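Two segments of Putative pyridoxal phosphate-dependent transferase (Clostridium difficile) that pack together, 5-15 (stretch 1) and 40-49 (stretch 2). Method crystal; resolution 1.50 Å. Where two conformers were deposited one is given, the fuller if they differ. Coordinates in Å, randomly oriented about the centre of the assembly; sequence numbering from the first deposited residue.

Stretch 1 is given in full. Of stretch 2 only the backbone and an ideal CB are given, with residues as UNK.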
# COMPACT_ATOMS: atom_id res chain seq x y z
N ASN A 5 14.61 -24.10 18.99
CA ASN A 5 14.60 -24.71 17.66
C ASN A 5 13.27 -24.47 16.95
O ASN A 5 12.21 -24.69 17.53
CB ASN A 5 14.85 -26.21 17.74
CG ASN A 5 15.03 -26.84 16.37
OD1 ASN A 5 14.06 -27.28 15.73
ND2 ASN A 5 16.28 -26.85 15.90
N TYR A 6 13.33 -24.04 15.69
CA TYR A 6 12.14 -23.78 14.90
C TYR A 6 12.04 -24.60 13.58
O TYR A 6 11.31 -24.19 12.65
CB TYR A 6 12.12 -22.30 14.57
CG TYR A 6 11.99 -21.44 15.80
CD1 TYR A 6 10.76 -21.17 16.35
CD2 TYR A 6 13.13 -20.90 16.43
CE1 TYR A 6 10.65 -20.39 17.48
CE2 TYR A 6 13.03 -20.11 17.55
CZ TYR A 6 11.78 -19.85 18.06
OH TYR A 6 11.69 -19.09 19.21
N ASN A 7 12.83 -25.66 13.50
CA ASN A 7 12.81 -26.60 12.35
C ASN A 7 13.05 -25.87 11.01
O ASN A 7 12.26 -25.97 10.08
CB ASN A 7 11.48 -27.34 12.29
CG ASN A 7 11.57 -28.62 11.46
OD1 ASN A 7 12.64 -28.99 10.98
ND2 ASN A 7 10.42 -29.26 11.26
N PHE A 8 14.13 -25.13 10.92
CA PHE A 8 14.46 -24.46 9.65
C PHE A 8 14.83 -25.47 8.57
O PHE A 8 14.78 -25.15 7.41
CB PHE A 8 15.64 -23.49 9.83
CG PHE A 8 15.32 -22.26 10.72
CD1 PHE A 8 14.55 -21.21 10.22
CD2 PHE A 8 15.78 -22.19 12.02
CE1 PHE A 8 14.27 -20.12 11.02
CE2 PHE A 8 15.49 -21.11 12.83
CZ PHE A 8 14.76 -20.07 12.32
N ASN A 9 15.08 -26.73 8.95
CA ASN A 9 15.43 -27.78 7.97
C ASN A 9 14.20 -28.22 7.14
O ASN A 9 14.32 -28.80 6.04
CB ASN A 9 16.05 -29.03 8.67
CG ASN A 9 17.49 -28.84 9.15
OD1 ASN A 9 18.30 -28.11 8.54
ND2 ASN A 9 17.87 -29.63 10.18
N GLU A 10 13.00 -27.98 7.66
CA GLU A 10 11.78 -28.46 7.02
C GLU A 10 11.67 -27.98 5.57
O GLU A 10 11.77 -26.82 5.33
CB GLU A 10 10.54 -27.96 7.82
CG GLU A 10 9.20 -28.39 7.21
CD GLU A 10 7.96 -28.03 8.05
OE1 GLU A 10 8.01 -27.11 8.89
OE2 GLU A 10 6.92 -28.69 7.85
N ILE A 11 11.37 -28.85 4.61
CA ILE A 11 10.97 -28.31 3.27
C ILE A 11 9.57 -27.63 3.30
O ILE A 11 8.64 -28.20 3.79
CB ILE A 11 11.03 -29.41 2.17
CG1 ILE A 11 10.22 -30.66 2.57
CG2 ILE A 11 12.48 -29.81 1.93
CD1 ILE A 11 9.75 -31.54 1.41
N VAL A 12 9.40 -26.41 2.76
CA VAL A 12 8.04 -25.82 2.68
C VAL A 12 7.83 -25.40 1.22
O VAL A 12 8.31 -24.35 0.77
CB VAL A 12 7.77 -24.66 3.69
CG1 VAL A 12 6.27 -24.51 3.94
CG2 VAL A 12 8.45 -24.89 5.04
N ASP A 13 7.17 -26.25 0.47
CA ASP A 13 6.95 -26.01 -0.94
C ASP A 13 6.06 -24.77 -1.02
O ASP A 13 5.11 -24.59 -0.26
CB ASP A 13 6.34 -27.25 -1.61
CG ASP A 13 5.97 -27.01 -3.08
OD1 ASP A 13 6.88 -26.93 -3.95
OD2 ASP A 13 4.75 -26.92 -3.35
N ARG A 14 6.46 -23.87 -1.89
CA ARG A 14 5.72 -22.63 -2.05
C ARG A 14 5.08 -22.54 -3.41
O ARG A 14 4.63 -21.46 -3.81
CB ARG A 14 6.66 -21.48 -1.83
CG ARG A 14 7.07 -21.23 -0.41
CD ARG A 14 8.13 -20.17 -0.38
NE ARG A 14 7.55 -18.82 -0.45
CZ ARG A 14 8.27 -17.71 -0.60
NH1 ARG A 14 9.58 -17.80 -0.78
NH2 ARG A 14 7.69 -16.50 -0.61
N SER A 15 4.95 -23.67 -4.10
CA SER A 15 4.30 -23.70 -5.41
C SER A 15 2.84 -23.19 -5.34
O SER A 15 2.35 -22.75 -6.36
CB SER A 15 4.32 -25.13 -5.99
OG SER A 15 3.38 -25.90 -5.26
N UNK A 40 14.93 -11.69 -2.59
CA UNK A 40 15.18 -11.66 -1.15
C UNK A 40 13.89 -11.75 -0.32
O UNK A 40 13.45 -10.79 0.31
CB UNK A 40 15.94 -10.38 -0.79
N UNK A 41 13.32 -12.96 -0.30
CA UNK A 41 12.46 -13.39 0.80
C UNK A 41 12.94 -14.78 1.14
O UNK A 41 13.76 -15.35 0.45
CB UNK A 41 10.97 -13.36 0.44
N UNK A 42 12.43 -15.33 2.23
CA UNK A 42 13.00 -16.55 2.73
C UNK A 42 12.10 -17.73 2.44
O UNK A 42 10.86 -17.59 2.43
CB UNK A 42 13.27 -16.44 4.23
N UNK A 43 12.67 -18.92 2.30
CA UNK A 43 11.86 -20.15 2.22
C UNK A 43 11.75 -20.80 3.59
O UNK A 43 11.96 -22.05 3.80
CB UNK A 43 12.46 -21.14 1.22
N UNK A 44 11.39 -19.95 4.53
CA UNK A 44 11.11 -20.35 5.88
C UNK A 44 9.73 -19.85 6.33
O UNK A 44 9.28 -18.84 5.93
CB UNK A 44 12.20 -19.83 6.81
N UNK A 45 9.06 -20.59 7.18
CA UNK A 45 7.84 -20.12 7.83
C UNK A 45 8.09 -18.91 8.68
O UNK A 45 9.19 -18.74 9.23
CB UNK A 45 7.22 -21.23 8.69
N UNK A 46 7.12 -18.04 8.82
CA UNK A 46 7.25 -16.90 9.72
C UNK A 46 7.33 -17.39 11.12
O UNK A 46 6.87 -18.51 11.40
CB UNK A 46 6.09 -15.92 9.56
N UNK A 47 7.83 -16.61 12.03
CA UNK A 47 7.89 -16.95 13.43
C UNK A 47 6.53 -17.32 13.99
O UNK A 47 5.51 -16.77 13.61
CB UNK A 47 8.48 -15.78 14.22
N UNK A 48 6.50 -18.29 14.88
CA UNK A 48 5.21 -18.64 15.48
C UNK A 48 4.40 -17.50 16.07
O UNK A 48 3.18 -17.48 15.96
CB UNK A 48 5.45 -19.67 16.58
N UNK A 49 5.06 -16.55 16.71
CA UNK A 49 4.35 -15.42 17.26
C UNK A 49 3.64 -14.57 16.19
O UNK A 49 2.57 -13.97 16.43
CB UNK A 49 5.33 -14.55 18.05

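Position 40 has nothing of stretch 1 within 5.5 Å of its ideal CB, so the contact sets no rule here; the residue is Ala40.

At position 41 the CA-to-CB bond points toward stretch 1, and the ideal CB lies 4.7 Å from NH2 of Arg14. A guanidinium that reaches so far asks for an acceptor on a short stem: Asp fits well, Asn or Glu could serve. It is Asp41, which meets the guanidinium edge with both oxygens as part of a salt bridge, NH1 of Arg14 donating to OD1 of Asp41 at 2.9 Å and NH2 of Arg14 to OD2 of Asp41 at 3.0 Å.

Position 42 points sideways, with nothing of stretch 1 within 5.5 Å of its ideal CB, so this contact alone would accept many side chains. Met42 loses little surface to stretch 1; its backbone O sits over the guanidinium face, 3.5 Å from NH1 of Arg14, at an angle too poor for a hydrogen bond.

Position 43 also starts sideways, but its CB is 4.7 Å from CD of Arg14, so a short acidic or polar chain could turn in to the same cation. Asp43 does so: NH1 of Arg14 donates to OD1 of Asp43 at 3.3 Å, a second salt bridge from one nitrogen. Water 1 accepts from N of Val12 (2.6 Å) and donates to O of Asp43 (2.8 Å).

At position 44 the CB is 4.4 Å from CD1 of Phe8. An aromatic ring or a large aliphatic chain would suit that ring edge. Phe44 brings its end nearer and offers a face to the edge of Phe8, with centroids 5.0 Å apart and planes at 71°.

Position 45 points toward stretch 1, with CG2 of Val12 5.3 Å from its CB and the carboxylate of Glu10 farther out. A long chain, greasy along its stem and cationic at its tip, would use both; Lys or Arg qualifies. Lys45, extended beyond chi1, passes Val12 and reaches Glu10 in a salt bridge whose hydrogen bond, NZ of Lys45 to OE1 of Glu10 at 3.4 Å, is weak.

Positions 46 and 47 have nothing of stretch 1 within 5.5 Å of the ideal CB, so the contact leaves them free; 47 is a helix N-cap, where Ser, Thr, Asp or Asn is common. They are Ala46 and Ala47, the latter without a side-chain cap to offer.

Position 48 points toward stretch 1, its ideal CB 5.3 Å from CE1 of Tyr6; phi -52° permits proline, and other compact apolar residues would suit. Pro48 sets CD 3.9 Å from CD1 of Tyr6.

Position 49 is out of reach and is Cys49.

Stretch 2 (40-49) ADMDFKAAPC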
# COMPACT_ATOMS: atom_id res chain seq x y z
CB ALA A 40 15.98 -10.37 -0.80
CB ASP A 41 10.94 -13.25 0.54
CG ASP A 41 10.38 -14.21 -0.47
OD1 ASP A 41 11.02 -15.24 -0.80
OD2 ASP A 41 9.24 -13.97 -0.95
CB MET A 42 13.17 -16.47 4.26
CG MET A 42 13.80 -15.20 4.84
SD MET A 42 13.89 -15.52 6.67
CE MET A 42 14.50 -13.90 7.18
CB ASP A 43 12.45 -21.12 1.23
CG ASP A 43 12.27 -20.66 -0.20
OD1 ASP A 43 11.13 -20.68 -0.71
OD2 ASP A 43 13.28 -20.28 -0.83
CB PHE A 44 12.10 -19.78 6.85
CG PHE A 44 13.49 -20.26 6.68
CD1 PHE A 44 13.82 -21.60 6.51
CD2 PHE A 44 14.50 -19.35 6.75
CE1 PHE A 44 15.15 -21.97 6.32
CE2 PHE A 44 15.83 -19.70 6.63
CZ PHE A 44 16.15 -21.04 6.38
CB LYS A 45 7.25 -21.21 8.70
CG LYS A 45 6.67 -22.34 7.89
CD LYS A 45 6.04 -23.35 8.79
CE LYS A 45 5.44 -24.43 7.93
NZ LYS A 45 5.00 -25.48 8.88
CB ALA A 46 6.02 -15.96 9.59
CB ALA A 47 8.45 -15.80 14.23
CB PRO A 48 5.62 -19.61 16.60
CG PRO A 48 6.91 -20.13 16.19
CD PRO A 48 7.62 -19.08 15.40
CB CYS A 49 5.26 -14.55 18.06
SG CYS A 49 6.67 -13.90 17.14
O HOH W 1 11.10 -24.44 2.61
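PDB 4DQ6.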